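Local coordinates for protein probable exosome complex exonuclease 1 (Archaeoglobus fulgidus, PDB 3M7N) that probably serves as the catalytic component of the archaeal exosome, degrading RNA from its 3' end and able to synthesize heteromeric RNA tails, at residues I101-V104 with S105-F109. The protein carries 1 engineered substitution. Residues are numbered along the deposited sequence; the frame is centred on the assembly and turned at random.
Sequences ISKV and SKEAF
Lys103 sets its CG opposite its own backbone N (chi1 -178°) and bends only at the last torsion, while Glu107 turns CG away from its carbonyl carbon (chi1 -85°) and stays extended beyond it. These torsions bring the ammonium to the carboxylate one turn further along the helix. Lys103 NZ forms a salt bridge with Glu107 OE2 at 2.7 Å, on the syn lone pair, the side facing OE1. The lysine chain also touches the carboxylate, with Lys103 CG 3.6 Å from Glu107 OE2. A water completes a small bridge: it donates to Glu107 OE1 at 2.8 Å and accepts a weak bond from Lys103 NZ. The ammonium has a second anionic partner, Glu104 of the neighbouring exonuclease 2 chain, so the charge pair lies at the subunit interface. This i to i+4 pair sits on helix 96-110 of an RNase PH-family fold. Regular backbone bonds accompany the pair, including Glu107 N to Lys103 O at 3.0 Å. The Ser105 hydroxyl folds back beside its own N and donates to Ile101 O, with OG 2.7 Å from that oxygen. Ser105 N donates to Ile101 O as well, at 3.0 Å. The two donors reach this oxygen from opposite faces of its plane. The bond from OG gives the hydroxyl of buried Ser105 a partner within the helix. The methyl Ile101 CG2 lies 3.8 Å from Ser105 OG. Ile101 and Ser105 face strand 74-81 and helix 136-150, whereas Val104 and Ala108 pack on strand 197-207.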
loop_
_atom_site.group_PDB
_atom_site.type_symbol
_atom_site.label_atom_id
_atom_site.label_comp_id
_atom_site.label_asym_id
_atom_site.label_seq_id
_atom_site.Cartn_x
_atom_site.Cartn_y
_atom_site.Cartn_z
ATOM N N ILE E 101 -20.278 -1.075 8.075
ATOM C CA ILE E 101 -20.827 -2.266 8.713
ATOM C C ILE E 101 -19.738 -3.094 9.382
ATOM O O ILE E 101 -19.915 -3.587 10.500
ATOM C CB ILE E 101 -21.566 -3.142 7.707
ATOM C CG1 ILE E 101 -22.831 -2.419 7.239
ATOM C CG2 ILE E 101 -21.881 -4.497 8.340
ATOM C CD1 ILE E 101 -23.573 -3.113 6.099
ATOM N N SER E 102 -18.608 -3.240 8.692
ATOM C CA SER E 102 -17.444 -3.938 9.249
ATOM C C SER E 102 -16.941 -3.288 10.550
ATOM O O SER E 102 -16.597 -3.978 11.515
ATOM C CB SER E 102 -16.304 -4.013 8.207
ATOM O OG SER E 102 -16.728 -4.655 7.001
ATOM N N LYS E 103 -16.893 -1.961 10.571
ATOM C CA LYS E 103 -16.365 -1.239 11.736
ATOM C C LYS E 103 -17.279 -1.397 12.955
ATOM O O LYS E 103 -16.832 -1.702 14.053
ATOM C CB LYS E 103 -16.174 0.251 11.404
ATOM C CG LYS E 103 -15.579 1.092 12.527
ATOM C CD LYS E 103 -15.284 2.523 12.041
ATOM C CE LYS E 103 -14.857 3.461 13.181
ATOM N NZ LYS E 103 -15.948 3.547 14.198
ATOM N N VAL E 104 -18.570 -1.195 12.757
ATOM C CA VAL E 104 -19.480 -1.285 13.886
ATOM C C VAL E 104 -19.638 -2.744 14.372
ATOM O O VAL E 104 -19.728 -2.988 15.574
ATOM C CB VAL E 104 -20.809 -0.599 13.570
ATOM C CG1 VAL E 104 -21.610 -1.399 12.569
ATOM C CG2 VAL E 104 -21.577 -0.381 14.828
ATOM N N SER E 105 -19.621 -3.702 13.441
ATOM C CA SER E 105 -19.614 -5.118 13.791
ATOM C C SER E 105 -18.401 -5.468 14.616
ATOM O O SER E 105 -18.508 -6.190 15.615
ATOM C CB SER E 105 -19.614 -6.005 12.549
ATOM O OG SER E 105 -20.782 -5.816 11.783
ATOM N N LYS E 106 -17.235 -4.984 14.195
ATOM C CA LYS E 106 -16.024 -5.245 14.966
ATOM C C LYS E 106 -16.193 -4.698 16.373
ATOM O O LYS E 106 -15.786 -5.314 17.378
ATOM C CB LYS E 106 -14.801 -4.585 14.316
ATOM C CG LYS E 106 -13.535 -4.764 15.139
ATOM C CD LYS E 106 -12.388 -3.938 14.601
ATOM C CE LYS E 106 -12.242 -2.647 15.389
ATOM N NZ LYS E 106 -11.937 -1.488 14.493
ATOM N N GLU E 107 -16.766 -3.504 16.426
ATOM C CA GLU E 107 -16.958 -2.799 17.685
ATOM C C GLU E 107 -17.859 -3.604 18.637
ATOM O O GLU E 107 -17.592 -3.672 19.835
ATOM C CB GLU E 107 -17.471 -1.374 17.419
ATOM C CG GLU E 107 -16.308 -0.414 17.134
ATOM C CD GLU E 107 -16.693 0.824 16.335
ATOM O OE1 GLU E 107 -17.879 0.983 15.979
ATOM O OE2 GLU E 107 -15.791 1.639 16.049
ATOM N N ALA E 108 -18.885 -4.253 18.083
ATOM C CA ALA E 108 -19.796 -5.070 18.882
ATOM C C ALA E 108 -19.058 -6.217 19.555
ATOM O O ALA E 108 -19.386 -6.613 20.674
ATOM C CB ALA E 108 -20.973 -5.600 18.029
ATOM N N PHE E 109 -18.052 -6.761 18.884
ATOM C CA PHE E 109 -17.338 -7.892 19.468
ATOM C C PHE E 109 -16.188 -7.477 20.369
ATOM O O PHE E 109 -15.818 -8.217 21.293
ATOM C CB PHE E 109 -16.911 -8.885 18.389
ATOM C CG PHE E 109 -18.062 -9.665 17.813
ATOM C CD1 PHE E 109 -18.593 -9.337 16.580
ATOM C CD2 PHE E 109 -18.647 -10.705 18.540
ATOM C CE1 PHE E 109 -19.678 -10.056 16.057
ATOM C CE2 PHE E 109 -19.705 -11.417 18.027
ATOM C CZ PHE E 109 -20.225 -11.095 16.785
HETATM O O HOH W 1 -19.056 3.073 14.618
#